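Local coordinates for protein protease Do-like 1, chloroplastic (PDB 3QO6) that acts as a chloroplast serine protease required at high temperature and may help degrade damaged proteins, at residues Leu256-Ser261 and Leu269-Arg274; Thr34-Arg39 and Val47-Gln52; Arg232-Ile237 and Glu331-Glu336. All coordinates share one frame; numbering follows the deposited sequence.

Contact 1: Leu256-Ser261 and Leu269-Arg274; sequences LDAPPS and LQSTKR
Two hydrogen bonds tie Leu256 and Ala258 to Thr272 and Ser271, one between backbones and one to a side chain. In the first, Thr272 N gives its hydrogen to Leu256 O at 3.0 Å, from well above the plane of that carbonyl. In the second, Ala258 N donates to Ser271 OG, also at 3.0 Å. The serine hydroxyl stands beside its own backbone N (chi1 -45°), anti to the carbonyl carbon, and there it accepts the Ala258 N-H. An alanine at Ser271 would keep CB but would probably leave Ala258 N without its acceptor and the start of the following loop less firmly held. Apolar packing is slight, Ala258 CB lying 4.3 Å from Leu269 CB; other close approaches set carbon against carbonyl oxygen, Ala258 CB on Leu269 O and Ser271 CB 3.2 Å from Leu256 O. Leu256 and Thr272 lie side by side, pointing the same way, with Leu256 CD2 3.9 Å from Thr272 OG1, a hydroxyl that is hydrogen-bonded to Val255 O and Gly283 N. Phe43 of a second subunit packs on this pair. Leu256 and Asp257 both face Lys238 across the strand pair, so strand 253-257 of the PDZ domain ends in a classic beta bulge.

Contact 2: Thr34-Arg39 and Val47-Gln52; sequences TNLAVR and VLEVPQ
Val50 N to Ala37 O, at 2.8 Å, is the shortest bond between the two strands, and it runs in the plane of the carbonyl. Ala37 N returns the pairing to Val50 O at 2.9 Å, but from 62° above that carbonyl's plane. A second two-bond rung joins Arg39 and Leu48, and Gln52 N reaches Asn35 O at 3.0 Å with an almost straight N-H (172°). Between the rungs, Leu36 stands opposite Pro51 and Val38 opposite Glu49 as non-hydrogen-bonded pairs. On their face of the ribbon, Leu36 CD2 meets Glu49 CB at 3.8 Å, the two side chains crossing at about a right angle. The Glu49 chain bends at CD (chi2 -87°), and its carboxylate lies back toward strand 34-39: OE1 is 3.6 Å from Val38 CG2 and is hydrogen-bonded to Ser77 OG. Val38 CG1 points at both methyls of Val47 near the turn of the hairpin. At the other end, Thr34 CG2 rests on the ring of Pro51, 3.7 Å from its CG. The other face carries Ala37, Arg39, Leu48 and Val50. Here Arg39 CG touches Val50 CG1 diagonally, one pair along, while the folded chain lets NH1 donate to Val38 O at 2.8 Å, holding the guanidinium over the backbone. Asn35 ND2 is bonded to Val72 O and Arg74 O, just after the predicted charge-relay His71. The hairpin of strands 30-40 and 47-61 belongs to the N-terminal barrel of the trypsin-like fold; on the other edge of strand 30-40, backbone bonds from Thr34 to Arg80 and Leu36 to Asp78 join strand 78-82 and close the barrel.

Contact 3: Arg232-Ile237 and Glu331-Glu336; sequences RPILGI and EPKPDE
Ile234, Glu331 and Lys333 carry most of this short antiparallel join, with Ile234 at its centre. Ile234 N donates to Glu331 O at 3.0 Å, tilted 28° from the carbonyl plane, whereas the return bond, Glu331 N to Ile234 O at 3.5 Å, is weak. CG1 of Ile234 takes the crowded position between backbone N and carbonyl carbon (chi1 69°) and lies close over Glu331 O. The branch methyl CG2, beside the backbone N, presses on Lys333 CB at 3.4 Å, the two side chains crossing at about a right angle. At the far tip, CD1 meets Pro334 CD at 3.8 Å. Ile234 thus meets Glu331, Lys333 and Pro334 with three different atoms. Glu331 shares its face of the sheet with Ile234, but its carboxylate takes no part in the join: OE1 forms a salt bridge with Lys266 NZ on helix 263-266. Lys333 contributes its backbone and CB, its N donating to Arg232 O at 3.3 Å while the rest of the chain, with CG anti to the backbone N, leads away. Between the bonds on Ile234 and Lys333 stand Pro233 and Pro332, 4.7 Å apart at CA. They form a non-hydrogen-bonded pair, in which the missing N-H of a proline costs no cross-strand bond, and their rings diverge. Arg232 meanwhile reaches back to the protease domain in a salt bridge from NH2 to Asp97 OD2. Strand 233-234 is an edge partner of strand 326-332, whose other neighbour is strand 312-318; next to it, Leu235 is bonded through its backbone to Ala264 of helix 263-266.

Contacts 1 and 3 both lie in the PDZ domain and reach the same sheet, with centres about 16 Å apart; contact 1 is nested in the loop that contact 3 closes. They meet where Pro259 CD lies 3.2 Å from Gly236 O. Leu235, Gly236 and Ile237 offer backbone hydrogen bonds to a bound peptide, as in the carboxylate-binding loop of PDZ domains. Contact 2 lies in the protease domain, its centre about 34 Å from that of contact 3 and 43 Å from that of contact 1. Its Asn35 side chain is about 8 Å from that of the predicted catalytic His71. The hairpin loop of a second subunit reaches contact 1: its Phe43 and Leu45 pack there, and its Asp41 forms a salt bridge with Arg274.

Contact 1: Leu256-Ser261 and Leu269-Arg274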
ATOM      1  N   LEU B 256      -8.277  21.446  30.737  1.00 73.52           N
ATOM      2  CA  LEU B 256      -9.537  20.899  30.321  1.00 73.45           C
ATOM      3  C   LEU B 256     -10.253  20.396  31.560  1.00 78.76           C
ATOM      4  O   LEU B 256     -11.466  20.560  31.698  1.00 82.15           O
ATOM      5  CB  LEU B 256      -9.294  19.751  29.349  1.00 72.30           C
ATOM      6  CG  LEU B 256      -8.511  20.141  28.085  1.00 74.42           C
ATOM      7  CD1 LEU B 256      -8.325  18.924  27.183  1.00 67.42           C
ATOM      8  CD2 LEU B 256      -9.259  21.244  27.338  1.00 72.47           C
ATOM      9  N   ASP B 257      -9.503  19.785  32.475  1.00 82.21           N
ATOM     10  CA  ASP B 257     -10.101  19.251  33.702  1.00 81.02           C
ATOM     11  C   ASP B 257      -9.170  19.285  34.916  1.00 80.48           C
ATOM     12  O   ASP B 257      -7.963  19.002  34.822  1.00 79.26           O
ATOM     13  CB  ASP B 257     -10.571  17.811  33.482  1.00 81.41           C
ATOM     14  CG  ASP B 257     -11.531  17.341  34.555  1.00 81.33           C
ATOM     15  OD1 ASP B 257     -11.465  16.163  34.948  1.00 82.81           O
ATOM     16  OD2 ASP B 257     -12.370  18.141  35.000  1.00 88.21           O
ATOM     17  N   ALA B 258      -9.750  19.646  36.055  1.00 79.02           N
ATOM     18  CA  ALA B 258      -9.031  19.708  37.323  1.00 75.90           C
ATOM     19  C   ALA B 258      -9.974  19.040  38.293  1.00 75.58           C
ATOM     20  O   ALA B 258     -10.834  19.705  38.903  1.00 73.78           O
ATOM     21  CB  ALA B 258      -8.782  21.145  37.742  1.00 73.35           C
ATOM     22  N   PRO B 259      -9.849  17.706  38.424  1.00 75.78           N
ATOM     23  CA  PRO B 259     -10.661  16.863  39.309  1.00 78.77           C
ATOM     24  C   PRO B 259     -10.630  17.456  40.712  1.00 82.15           C
ATOM     25  O   PRO B 259      -9.565  17.814  41.217  1.00 83.95           O
ATOM     26  CB  PRO B 259      -9.968  15.508  39.232  1.00 77.03           C
ATOM     27  CG  PRO B 259      -9.366  15.501  37.852  1.00 74.48           C
ATOM     28  CD  PRO B 259      -8.797  16.904  37.774  1.00 75.93           C
ATOM     29  N   PRO B 260     -11.798  17.562  41.361  1.00 85.93           N
ATOM     30  CA  PRO B 260     -11.922  18.123  42.710  1.00 86.43           C
ATOM     31  C   PRO B 260     -11.048  17.423  43.744  1.00 85.42           C
ATOM     32  O   PRO B 260     -10.715  17.998  44.787  1.00 87.05           O
ATOM     33  CB  PRO B 260     -13.413  17.979  43.003  1.00 88.45           C
ATOM     34  CG  PRO B 260     -13.764  16.707  42.297  1.00 89.95           C
ATOM     35  CD  PRO B 260     -13.050  16.888  40.964  1.00 88.40           C
ATOM     36  N   SER B 261     -10.661  16.194  43.425  1.00 83.29           N
ATOM     37  CA  SER B 261      -9.837  15.385  44.303  1.00 82.37           C
ATOM     38  C   SER B 261      -8.319  15.527  44.116  1.00 79.54           C
ATOM     39  O   SER B 261      -7.551  14.800  44.756  1.00 81.13           O
ATOM     40  CB  SER B 261     -10.251  13.915  44.140  1.00 84.37           C
ATOM     41  OG  SER B 261      -9.145  13.106  43.773  1.00 86.49           O
ATOM     42  N   LEU B 269      -8.802  25.472  40.549  1.00 78.65           N
ATOM     43  CA  LEU B 269      -8.606  25.855  39.152  1.00 77.32           C
ATOM     44  C   LEU B 269      -9.857  25.401  38.400  1.00 78.72           C
ATOM     45  O   LEU B 269     -10.426  24.346  38.711  1.00 75.49           O
ATOM     46  CB  LEU B 269      -7.387  25.169  38.553  1.00 74.89           C
ATOM     47  CG  LEU B 269      -6.140  26.038  38.517  1.00 76.92           C
ATOM     48  CD1 LEU B 269      -5.715  26.358  39.947  1.00 79.04           C
ATOM     49  CD2 LEU B 269      -5.032  25.318  37.743  1.00 74.61           C
ATOM     50  N   GLN B 270     -10.284  26.177  37.406  1.00 80.99           N
ATOM     51  CA  GLN B 270     -11.494  25.833  36.665  1.00 86.26           C
ATOM     52  C   GLN B 270     -11.275  25.048  35.387  1.00 86.87           C
ATOM     53  O   GLN B 270     -10.341  25.309  34.623  1.00 87.99           O
ATOM     54  CB  GLN B 270     -12.272  27.092  36.328  1.00 91.89           C
ATOM     55  CG  GLN B 270     -12.591  27.952  37.534  1.00100.70           C
ATOM     56  CD  GLN B 270     -13.136  29.307  37.132  1.00104.87           C
ATOM     57  OE1 GLN B 270     -13.144  30.241  37.929  1.00107.13           O
ATOM     58  NE2 GLN B 270     -13.597  29.423  35.884  1.00109.69           N
ATOM     59  N   SER B 271     -12.171  24.096  35.158  1.00 85.52           N
ATOM     60  CA  SER B 271     -12.138  23.243  33.984  1.00 83.95           C
ATOM     61  C   SER B 271     -12.949  23.850  32.830  1.00 86.38           C
ATOM     62  O   SER B 271     -13.693  24.819  33.007  1.00 87.47           O
ATOM     63  CB  SER B 271     -12.702  21.884  34.364  1.00 81.16           C
ATOM     64  OG  SER B 271     -12.150  21.466  35.600  1.00 81.41           O
ATOM     65  N   THR B 272     -12.803  23.282  31.641  1.00 87.51           N
ATOM     66  CA  THR B 272     -13.530  23.771  30.477  1.00 87.49           C
ATOM     67  C   THR B 272     -14.918  23.143  30.497  1.00 90.14           C
ATOM     68  O   THR B 272     -15.022  21.938  30.715  1.00 88.86           O
ATOM     69  CB  THR B 272     -12.805  23.360  29.209  1.00 85.56           C
ATOM     70  OG1 THR B 272     -11.475  23.881  29.249  1.00 83.48           O
ATOM     71  CG2 THR B 272     -13.524  23.886  27.988  1.00 86.45           C
ATOM     72  N   LYS B 273     -15.967  23.949  30.287  1.00 91.81           N
ATOM     73  CA  LYS B 273     -17.357  23.463  30.291  1.00 95.50           C
ATOM     74  C   LYS B 273     -18.129  23.861  29.034  1.00 98.00           C
ATOM     75  O   LYS B 273     -17.539  24.370  28.083  1.00 97.85           O
ATOM     76  CB  LYS B 273     -18.118  23.983  31.517  1.00 96.33           C
ATOM     77  CG  LYS B 273     -17.772  23.309  32.844  1.00 99.80           C
ATOM     78  CD  LYS B 273     -18.830  23.608  33.931  1.00103.20           C
ATOM     79  CE  LYS B 273     -20.201  22.982  33.587  1.00105.95           C
ATOM     80  NZ  LYS B 273     -21.329  23.303  34.532  1.00106.35           N
ATOM     81  N   ARG B 274     -19.450  23.650  29.036  1.00101.14           N
ATOM     82  CA  ARG B 274     -20.266  23.991  27.868  1.00104.00           C
ATOM     83  C   ARG B 274     -21.538  24.832  28.025  1.00107.59           C
ATOM     84  O   ARG B 274     -22.537  24.419  28.631  1.00108.93           O
ATOM     85  CB  ARG B 274     -20.597  22.727  27.067  1.00103.02           C
ATOM     86  CG  ARG B 274     -19.388  22.225  26.313  1.00102.52           C
ATOM     87  CD  ARG B 274     -19.702  21.343  25.127  1.00 99.44           C
ATOM     88  NE  ARG B 274     -18.485  21.200  24.337  1.00101.73           N
ATOM     89  CZ  ARG B 274     -18.353  20.431  23.263  1.00102.10           C
ATOM     90  NH1 ARG B 274     -19.372  19.708  22.818  1.00105.77           N
ATOM     91  NH2 ARG B 274     -17.187  20.376  22.640  1.00100.34           N
TER

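Contact 2: Thr34-Arg39 and Val47-Gln52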
ATOM      1  N   THR B  34      15.411 -11.263  27.308  1.00 82.72           N
ATOM      2  CA  THR B  34      14.318 -11.816  26.490  1.00 86.07           C
ATOM      3  C   THR B  34      12.919 -11.738  27.094  1.00 87.31           C
ATOM      4  O   THR B  34      12.650 -12.271  28.169  1.00 85.11           O
ATOM      5  CB  THR B  34      14.531 -13.270  26.097  1.00 86.92           C
ATOM      6  OG1 THR B  34      15.935 -13.548  26.024  1.00 91.01           O
ATOM      7  CG2 THR B  34      13.867 -13.523  24.725  1.00 80.23           C
ATOM      8  N   ASN B  35      12.043 -11.087  26.334  1.00 89.28           N
ATOM      9  CA  ASN B  35      10.639 -10.841  26.654  1.00 92.55           C
ATOM     10  C   ASN B  35       9.776 -12.002  26.129  1.00 96.96           C
ATOM     11  O   ASN B  35       9.255 -11.904  25.018  1.00101.03           O
ATOM     12  CB  ASN B  35      10.248  -9.527  25.948  1.00 88.79           C
ATOM     13  CG  ASN B  35       8.862  -9.011  26.326  1.00 89.08           C
ATOM     14  OD1 ASN B  35       7.864  -9.745  26.267  1.00 91.05           O
ATOM     15  ND2 ASN B  35       8.792  -7.724  26.691  1.00 80.02           N
ATOM     16  N   LEU B  36       9.620 -13.086  26.894  1.00 98.35           N
ATOM     17  CA  LEU B  36       8.809 -14.235  26.433  1.00101.00           C
ATOM     18  C   LEU B  36       7.302 -14.031  26.577  1.00102.72           C
ATOM     19  O   LEU B  36       6.820 -13.684  27.655  1.00105.22           O
ATOM     20  CB  LEU B  36       9.181 -15.511  27.190  1.00101.31           C
ATOM     21  CG  LEU B  36      10.570 -16.107  26.991  1.00102.36           C
ATOM     22  CD1 LEU B  36      11.631 -15.024  27.160  1.00 99.71           C
ATOM     23  CD2 LEU B  36      10.764 -17.250  28.007  1.00103.45           C
ATOM     24  N   ALA B  37       6.553 -14.246  25.498  1.00103.77           N
ATOM     25  CA  ALA B  37       5.099 -14.091  25.559  1.00103.16           C
ATOM     26  C   ALA B  37       4.416 -15.454  25.472  1.00103.34           C
ATOM     27  O   ALA B  37       4.987 -16.443  24.987  1.00101.47           O
ATOM     28  CB  ALA B  37       4.594 -13.172  24.448  1.00101.13           C
ATOM     29  N   VAL B  38       3.183 -15.495  25.951  1.00102.87           N
ATOM     30  CA  VAL B  38       2.427 -16.728  25.963  1.00104.15           C
ATOM     31  C   VAL B  38       1.764 -17.022  24.629  1.00103.96           C
ATOM     32  O   VAL B  38       1.067 -16.181  24.068  1.00103.06           O
ATOM     33  CB  VAL B  38       1.347 -16.693  27.066  1.00103.71           C
ATOM     34  CG1 VAL B  38       0.528 -17.957  27.024  1.00105.62           C
ATOM     35  CG2 VAL B  38       1.997 -16.532  28.438  1.00103.85           C
ATOM     36  N   ARG B  39       1.995 -18.228  24.125  1.00104.91           N
ATOM     37  CA  ARG B  39       1.402 -18.661  22.869  1.00105.96           C
ATOM     38  C   ARG B  39       0.825 -20.069  23.061  1.00105.18           C
ATOM     39  O   ARG B  39       1.285 -20.829  23.911  1.00103.59           O
ATOM     40  CB  ARG B  39       2.455 -18.638  21.757  1.00107.55           C
ATOM     41  CG  ARG B  39       2.970 -17.230  21.405  1.00113.16           C
ATOM     42  CD  ARG B  39       1.906 -16.378  20.691  1.00116.06           C
ATOM     43  NE  ARG B  39       2.392 -15.045  20.315  1.00120.25           N
ATOM     44  CZ  ARG B  39       2.455 -13.992  21.134  1.00121.75           C
ATOM     45  NH1 ARG B  39       2.061 -14.102  22.394  1.00123.73           N
ATOM     46  NH2 ARG B  39       2.906 -12.818  20.696  1.00122.25           N
ATOM     47  N   VAL B  47       0.122 -24.187  26.998  1.00103.54           N
ATOM     48  CA  VAL B  47       0.896 -23.040  26.629  1.00104.63           C
ATOM     49  C   VAL B  47       2.378 -23.301  26.438  1.00105.69           C
ATOM     50  O   VAL B  47       2.908 -24.324  26.879  1.00105.61           O
ATOM     51  CB  VAL B  47       0.642 -21.938  27.685  1.00103.81           C
ATOM     52  CG1 VAL B  47       1.814 -20.993  27.787  1.00105.43           C
ATOM     53  CG2 VAL B  47      -0.627 -21.180  27.316  1.00103.78           C
ATOM     54  N   LEU B  48       3.021 -22.370  25.733  1.00107.02           N
ATOM     55  CA  LEU B  48       4.455 -22.385  25.480  1.00107.68           C
ATOM     56  C   LEU B  48       4.938 -20.941  25.619  1.00108.43           C
ATOM     57  O   LEU B  48       4.226 -19.999  25.246  1.00105.99           O
ATOM     58  CB  LEU B  48       4.765 -22.883  24.069  1.00107.55           C
ATOM     59  CG  LEU B  48       3.931 -24.045  23.534  1.00110.93           C
ATOM     60  CD1 LEU B  48       2.629 -23.481  22.970  1.00111.93           C
ATOM     61  CD2 LEU B  48       4.693 -24.793  22.447  1.00110.03           C
ATOM     62  N   GLU B  49       6.128 -20.758  26.187  1.00110.86           N
ATOM     63  CA  GLU B  49       6.690 -19.414  26.322  1.00113.54           C
ATOM     64  C   GLU B  49       7.473 -19.155  25.027  1.00112.27           C
ATOM     65  O   GLU B  49       8.243 -20.008  24.564  1.00110.13           O
ATOM     66  CB  GLU B  49       7.619 -19.326  27.539  1.00117.29           C
ATOM     67  CG  GLU B  49       6.914 -19.286  28.901  1.00124.28           C
ATOM     68  CD  GLU B  49       6.523 -17.874  29.342  1.00128.77           C
ATOM     69  OE1 GLU B  49       5.515 -17.327  28.832  1.00128.31           O
ATOM     70  OE2 GLU B  49       7.240 -17.313  30.204  1.00130.26           O
ATOM     71  N   VAL B  50       7.275 -17.987  24.430  1.00110.54           N
ATOM     72  CA  VAL B  50       7.960 -17.712  23.180  1.00109.15           C
ATOM     73  C   VAL B  50       8.267 -16.234  22.946  1.00106.99           C
ATOM     74  O   VAL B  50       7.357 -15.391  22.935  1.00105.89           O
ATOM     75  CB  VAL B  50       7.138 -18.324  22.011  1.00109.15           C
ATOM     76  CG1 VAL B  50       7.060 -17.373  20.824  1.00108.14           C
ATOM     77  CG2 VAL B  50       7.772 -19.655  21.610  1.00108.36           C
ATOM     78  N   PRO B  51       9.570 -15.906  22.760  1.00104.75           N
ATOM     79  CA  PRO B  51      10.118 -14.560  22.523  1.00100.97           C
ATOM     80  C   PRO B  51       9.320 -13.658  21.577  1.00 99.43           C
ATOM     81  O   PRO B  51       9.062 -14.015  20.429  1.00 99.34           O
ATOM     82  CB  PRO B  51      11.517 -14.856  21.992  1.00 96.16           C
ATOM     83  CG  PRO B  51      11.905 -16.049  22.771  1.00 98.68           C
ATOM     84  CD  PRO B  51      10.656 -16.908  22.752  1.00102.72           C
ATOM     85  N   GLN B  52       8.914 -12.493  22.069  1.00 98.48           N
ATOM     86  CA  GLN B  52       8.186 -11.530  21.243  1.00 99.28           C
ATOM     87  C   GLN B  52       9.032 -10.253  21.155  1.00100.39           C
ATOM     88  O   GLN B  52       8.689  -9.325  20.421  1.00100.58           O
ATOM     89  CB  GLN B  52       6.812 -11.193  21.846  1.00 99.24           C
ATOM     90  CG  GLN B  52       6.877 -10.412  23.157  1.00 99.78           C
ATOM     91  CD  GLN B  52       5.521  -9.927  23.634  1.00102.37           C
ATOM     92  OE1 GLN B  52       5.416  -9.307  24.693  1.00102.43           O
ATOM     93  NE2 GLN B  52       4.473 -10.203  22.856  1.00102.58           N
TER

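Contact 3: Arg232-Ile237 and Glu331-Glu336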
ATOM      1  N   ARG B 232       6.519  10.826  41.924  1.00 77.10           N
ATOM      2  CA  ARG B 232       6.523  12.070  41.179  1.00 76.19           C
ATOM      3  C   ARG B 232       5.296  12.926  41.435  1.00 73.85           C
ATOM      4  O   ARG B 232       4.163  12.447  41.491  1.00 74.42           O
ATOM      5  CB  ARG B 232       6.651  11.746  39.684  1.00 85.05           C
ATOM      6  CG  ARG B 232       7.903  10.920  39.302  1.00 82.31           C
ATOM      7  CD  ARG B 232       7.849  10.512  37.840  1.00 86.10           C
ATOM      8  NE  ARG B 232       9.157  10.151  37.306  1.00 90.13           N
ATOM      9  CZ  ARG B 232      10.254  10.889  37.464  1.00 93.48           C
ATOM     10  NH1 ARG B 232      10.204  12.028  38.151  1.00 94.81           N
ATOM     11  NH2 ARG B 232      11.401  10.503  36.919  1.00 95.32           N
ATOM     12  N   PRO B 233       5.509  14.232  41.552  1.00 74.06           N
ATOM     13  CA  PRO B 233       4.456  15.227  41.810  1.00 71.76           C
ATOM     14  C   PRO B 233       3.482  15.471  40.656  1.00 69.33           C
ATOM     15  O   PRO B 233       3.834  15.292  39.503  1.00 70.26           O
ATOM     16  CB  PRO B 233       5.258  16.482  42.115  1.00 73.90           C
ATOM     17  CG  PRO B 233       6.435  16.329  41.117  1.00 74.00           C
ATOM     18  CD  PRO B 233       6.808  14.873  41.265  1.00 70.65           C
ATOM     19  N   ILE B 234       2.263  15.886  40.975  1.00 66.40           N
ATOM     20  CA  ILE B 234       1.298  16.214  39.946  1.00 65.52           C
ATOM     21  C   ILE B 234       0.505  17.424  40.346  1.00 65.39           C
ATOM     22  O   ILE B 234       0.342  17.684  41.533  1.00 66.37           O
ATOM     23  CB  ILE B 234       0.302  15.109  39.682  1.00 61.93           C
ATOM     24  CG1 ILE B 234      -0.627  14.955  40.882  1.00 61.49           C
ATOM     25  CG2 ILE B 234       1.036  13.857  39.338  1.00 59.89           C
ATOM     26  CD1 ILE B 234      -1.817  14.052  40.571  1.00 60.32           C
ATOM     27  N   LEU B 235       0.006  18.146  39.342  1.00 66.57           N
ATOM     28  CA  LEU B 235      -0.812  19.348  39.543  1.00 67.26           C
ATOM     29  C   LEU B 235      -2.235  18.889  39.581  1.00 68.73           C
ATOM     30  O   LEU B 235      -3.118  19.558  40.122  1.00 68.72           O
ATOM     31  CB  LEU B 235      -0.680  20.291  38.361  1.00 68.99           C
ATOM     32  CG  LEU B 235       0.009  21.641  38.515  1.00 68.01           C
ATOM     33  CD1 LEU B 235      -0.050  22.335  37.169  1.00 69.38           C
ATOM     34  CD2 LEU B 235      -0.676  22.492  39.556  1.00 64.46           C
ATOM     35  N   GLY B 236      -2.457  17.733  38.971  1.00 69.50           N
ATOM     36  CA  GLY B 236      -3.793  17.202  38.937  1.00 70.29           C
ATOM     37  C   GLY B 236      -4.650  17.819  37.844  1.00 73.50           C
ATOM     38  O   GLY B 236      -5.829  18.112  38.074  1.00 71.76           O
ATOM     39  N   ILE B 237      -4.068  18.056  36.664  1.00 74.94           N
ATOM     40  CA  ILE B 237      -4.867  18.586  35.547  1.00 75.60           C
ATOM     41  C   ILE B 237      -4.626  17.843  34.232  1.00 75.14           C
ATOM     42  O   ILE B 237      -3.524  17.359  33.972  1.00 71.57           O
ATOM     43  CB  ILE B 237      -4.606  20.085  35.276  1.00 72.96           C
ATOM     44  CG1 ILE B 237      -3.245  20.280  34.632  1.00 75.22           C
ATOM     45  CG2 ILE B 237      -4.611  20.855  36.564  1.00 77.15           C
ATOM     46  CD1 ILE B 237      -3.061  21.665  34.100  1.00 76.17           C
ATOM     47  N   GLU B 331       0.786  16.992  44.899  1.00 84.02           N
ATOM     48  CA  GLU B 331       0.642  15.718  45.592  1.00 84.60           C
ATOM     49  C   GLU B 331       1.101  14.586  44.696  1.00 84.30           C
ATOM     50  O   GLU B 331       1.099  14.711  43.470  1.00 85.21           O
ATOM     51  CB  GLU B 331      -0.814  15.462  45.945  1.00 85.66           C
ATOM     52  CG  GLU B 331      -1.446  16.559  46.741  1.00 91.60           C
ATOM     53  CD  GLU B 331      -2.951  16.479  46.684  1.00 94.38           C
ATOM     54  OE1 GLU B 331      -3.615  17.371  47.245  1.00 96.31           O
ATOM     55  OE2 GLU B 331      -3.472  15.521  46.071  1.00 97.01           O
ATOM     56  N   PRO B 332       1.483  13.450  45.297  1.00 83.67           N
ATOM     57  CA  PRO B 332       1.930  12.305  44.501  1.00 80.65           C
ATOM     58  C   PRO B 332       0.840  11.848  43.551  1.00 78.58           C
ATOM     59  O   PRO B 332      -0.341  11.982  43.844  1.00 76.51           O
ATOM     60  CB  PRO B 332       2.260  11.247  45.559  1.00 81.89           C
ATOM     61  CG  PRO B 332       1.361  11.603  46.695  1.00 82.90           C
ATOM     62  CD  PRO B 332       1.461  13.114  46.729  1.00 82.39           C
ATOM     63  N   LYS B 333       1.251  11.312  42.408  1.00 80.10           N
ATOM     64  CA  LYS B 333       0.326  10.815  41.396  1.00 82.71           C
ATOM     65  C   LYS B 333      -0.289   9.530  41.957  1.00 83.13           C
ATOM     66  O   LYS B 333       0.452   8.661  42.430  1.00 82.65           O
ATOM     67  CB  LYS B 333       1.128  10.531  40.119  1.00 86.96           C
ATOM     68  CG  LYS B 333       0.412   9.828  38.967  1.00 88.92           C
ATOM     69  CD  LYS B 333       1.474   9.153  38.078  1.00 93.67           C
ATOM     70  CE  LYS B 333       0.906   8.336  36.909  1.00 95.21           C
ATOM     71  NZ  LYS B 333       0.277   9.194  35.864  1.00 95.51           N
ATOM     72  N   PRO B 334      -1.641   9.400  41.928  1.00 81.00           N
ATOM     73  CA  PRO B 334      -2.340   8.217  42.435  1.00 79.27           C
ATOM     74  C   PRO B 334      -1.746   6.976  41.849  1.00 83.13           C
ATOM     75  O   PRO B 334      -1.403   6.955  40.683  1.00 82.66           O
ATOM     76  CB  PRO B 334      -3.771   8.424  41.973  1.00 78.98           C
ATOM     77  CG  PRO B 334      -3.925   9.897  42.002  1.00 78.36           C
ATOM     78  CD  PRO B 334      -2.609  10.378  41.405  1.00 82.15           C
ATOM     79  N   ASP B 335      -1.620   5.952  42.682  1.00 91.90           N
ATOM     80  CA  ASP B 335      -1.051   4.675  42.303  1.00 96.93           C
ATOM     81  C   ASP B 335      -2.078   3.808  41.613  1.00100.34           C
ATOM     82  O   ASP B 335      -3.209   4.226  41.396  1.00 97.28           O
ATOM     83  CB  ASP B 335      -0.551   3.954  43.549  1.00100.64           C
ATOM     84  CG  ASP B 335       0.891   3.512  43.425  1.00105.12           C
ATOM     85  OD1 ASP B 335       1.180   2.604  42.608  1.00107.41           O
ATOM     86  OD2 ASP B 335       1.739   4.081  44.148  1.00107.31           O
ATOM     87  N   GLU B 336      -1.659   2.589  41.283  1.00108.13           N
ATOM     88  CA  GLU B 336      -2.507   1.598  40.616  1.00113.88           C
ATOM     89  C   GLU B 336      -1.935   0.180  40.736  1.00114.18           C
ATOM     90  O   GLU B 336      -2.725  -0.731  41.075  1.00114.52           O
ATOM     91  CB  GLU B 336      -2.699   1.959  39.135  1.00118.32           C
ATOM     92  CG  GLU B 336      -3.699   3.089  38.900  1.00123.30           C
ATOM     93  CD  GLU B 336      -5.042   2.816  39.557  1.00125.74           C
ATOM     94  OE1 GLU B 336      -5.661   1.785  39.217  1.00128.53           O
ATOM     95  OE2 GLU B 336      -5.473   3.622  40.414  1.00125.15           O
TER